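Local atomic coordinates of adenylosuccinate lyase (Francisella tularensis subsp. tularensis SCHU S4, PDB entry 4EEI), a protein that probably catalyses the cleavage of adenylosuccinate to AMP and fumarate, and the analogous fumarate-releasing step in IMP synthesis, two reactions of purine biosynthesis. Residues Ala232-Ala237 with Gly279-Leu284. Numbering follows the deposited sequence. Where two conformers were deposited one is given.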
loop_
_atom_site.group_PDB
_atom_site.type_symbol
_atom_site.label_atom_id
_atom_site.label_comp_id
_atom_site.label_asym_id
_atom_site.label_seq_id
_atom_site.Cartn_x
_atom_site.Cartn_y
_atom_site.Cartn_z
ATOM N N ALA B 232 -12.532 7.882 6.466
ATOM C CA ALA B 232 -13.768 8.486 6.964
ATOM C C ALA B 232 -14.801 8.627 5.843
ATOM O O ALA B 232 -15.997 8.363 6.033
ATOM C CB ALA B 232 -13.472 9.846 7.579
ATOM N N ILE B 233 -14.341 9.074 4.678
ATOM C CA ILE B 233 -15.215 9.207 3.516
ATOM C C ILE B 233 -15.772 7.836 3.140
ATOM O O ILE B 233 -16.966 7.692 2.856
ATOM C CB ILE B 233 -14.457 9.818 2.321
ATOM C CG1 ILE B 233 -14.167 11.299 2.590
ATOM C CG2 ILE B 233 -15.248 9.655 1.020
ATOM C CD1 ILE B 233 -13.206 11.920 1.594
ATOM N N GLU B 234 -14.917 6.827 3.152
ATOM C CA GLU B 234 -15.352 5.497 2.730
ATOM C C GLU B 234 -16.312 4.881 3.732
ATOM O O GLU B 234 -17.289 4.238 3.346
ATOM C CB GLU B 234 -14.154 4.565 2.484
ATOM C CG GLU B 234 -14.546 3.254 1.762
ATOM C CD GLU B 234 -13.339 2.396 1.392
ATOM O OE1 GLU B 234 -12.212 2.939 1.380
ATOM O OE2 GLU B 234 -13.514 1.186 1.109
ATOM N N ARG B 235 -16.041 5.077 5.020
ATOM C CA ARG B 235 -16.912 4.509 6.043
ATOM C C ARG B 235 -18.300 5.096 5.926
ATOM O O ARG B 235 -19.283 4.371 6.026
ATOM C CB ARG B 235 -16.357 4.730 7.453
ATOM C CG ARG B 235 -17.150 3.991 8.542
ATOM C CD ARG B 235 -16.421 4.012 9.887
ATOM N NE ARG B 235 -16.476 5.323 10.523
ATOM C CZ ARG B 235 -17.418 5.682 11.391
ATOM N NH1 ARG B 235 -17.408 6.897 11.932
ATOM N NH2 ARG B 235 -18.378 4.824 11.721
ATOM N N LEU B 236 -18.384 6.410 5.726
ATOM C CA LEU B 236 -19.680 7.070 5.602
ATOM C C LEU B 236 -20.369 6.679 4.306
ATOM O O LEU B 236 -21.586 6.476 4.272
ATOM C CB LEU B 236 -19.507 8.594 5.682
ATOM C CG LEU B 236 -20.699 9.484 5.354
ATOM C CD1 LEU B 236 -21.870 9.197 6.274
ATOM C CD2 LEU B 236 -20.285 10.946 5.464
ATOM N N ALA B 237 -19.589 6.562 3.235
ATOM C CA ALA B 237 -20.157 6.209 1.936
ATOM C C ALA B 237 -20.776 4.805 2.004
ATOM O O ALA B 237 -21.871 4.564 1.489
ATOM C CB ALA B 237 -19.086 6.277 0.861
ATOM N N GLY B 279 -14.707 5.197 -4.717
ATOM C CA GLY B 279 -13.611 5.187 -5.679
ATOM C C GLY B 279 -12.611 6.278 -5.364
ATOM O O GLY B 279 -11.391 6.071 -5.423
ATOM N N MET B 280 -13.124 7.450 -5.010
ATOM C CA MET B 280 -12.245 8.567 -4.683
ATOM C C MET B 280 -11.397 8.240 -3.471
ATOM O O MET B 280 -10.207 8.564 -3.429
ATOM C CB MET B 280 -13.067 9.829 -4.426
ATOM C CG MET B 280 -13.878 10.274 -5.626
ATOM S SD MET B 280 -12.829 10.780 -7.010
ATOM C CE MET B 280 -14.090 11.066 -8.256
ATOM N N ALA B 281 -12.000 7.583 -2.488
ATOM C CA ALA B 281 -11.271 7.202 -1.282
ATOM C C ALA B 281 -10.124 6.246 -1.595
ATOM O O ALA B 281 -9.043 6.362 -1.009
ATOM C CB ALA B 281 -12.214 6.582 -0.259
ATOM N N ARG B 282 -10.359 5.289 -2.494
ATOM C CA ARG B 282 -9.305 4.344 -2.871
ATOM C C ARG B 282 -8.109 5.067 -3.483
ATOM O O ARG B 282 -6.958 4.690 -3.252
ATOM C CB ARG B 282 -9.836 3.281 -3.841
ATOM C CG ARG B 282 -10.846 2.334 -3.224
ATOM C CD ARG B 282 -11.363 1.289 -4.199
ATOM N NE ARG B 282 -12.486 0.592 -3.578
ATOM C CZ ARG B 282 -13.547 0.121 -4.220
ATOM N NH1 ARG B 282 -13.644 0.226 -5.546
ATOM N NH2 ARG B 282 -14.513 -0.465 -3.524
ATOM N N MET B 283 -8.406 6.090 -4.283
ATOM C CA MET B 283 -7.366 6.891 -4.919
ATOM C C MET B 283 -6.515 7.626 -3.885
ATOM O O MET B 283 -5.288 7.586 -3.943
ATOM C CB MET B 283 -7.981 7.908 -5.887
ATOM C CG MET B 283 -8.651 7.308 -7.115
ATOM S SD MET B 283 -7.522 6.351 -8.154
ATOM C CE MET B 283 -6.119 7.476 -8.272
ATOM N N LEU B 284 -7.174 8.297 -2.941
ATOM C CA LEU B 284 -6.500 9.068 -1.894
ATOM C C LEU B 284 -5.637 8.161 -1.043
ATOM O O LEU B 284 -4.514 8.515 -0.659
ATOM C CB LEU B 284 -7.529 9.792 -1.016
ATOM C CG LEU B 284 -8.294 10.925 -1.701
ATOM C CD1 LEU B 284 -9.474 11.367 -0.830
ATOM C CD2 LEU B 284 -7.350 12.108 -1.935
HETATM O O HOH W 1 -12.325 0.004 -0.941
#
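Glu234 and Ala281 meet where two antiparallel helices, 217-244 and 272-293, pack in the long helical bundle characteristic of the fumarase/aspartase superfamily, to which adenylosuccinate lyases belong. Their CA atoms are 6.0 Å apart, the nearest CA pair between 232-237 and 279-284, consistent with the small methyl of Ala281. No direct hydrogen bond joins residues 232-237 to 279-284; the contact rests on light apolar packing and one water bridge.

Apolar contact centres on the methyl of Ala281, whose CB lies 3.9 Å from CB of Glu234. The Glu234 chain runs on past it, with CG anti to the backbone N (chi1 -168°) and the rest extended, bringing carboxylate OE1 to 4.0 Å from the same Ala281 CB. Ile233 and Leu284 reach across with their chain ends, CD1 to CD1 at 4.5 Å, a loose touch between two buried side chains. Phe161 of helix 151-173 packs against Ile233, and Asn316 of helix 304-333 against Leu284, tying the pair into neighbouring helices of the bundle.

Polar contact is divided between the two carboxylate oxygens of Glu234. OE1 forms a salt bridge with Arg285, one turn beyond Ala281, whereas OE2 is directed to a water shared with Arg282. OE2 and Arg282 NE stay 4.8 Å apart, so the water, rather than a direct salt bridge, links the two groups. Arg282 also reaches the tetramer interface, its NH1 bonding to OD1 of Asn294 in a second subunit, which probably helps hold the guanidinium in place. The water donates a hydrogen bond to Glu234 OE2 (2.6 Å) and accepts one from Arg282 NE (2.7 Å), lying in the guanidinium plane at its edge. The OE2-water-NE angle is near 129°.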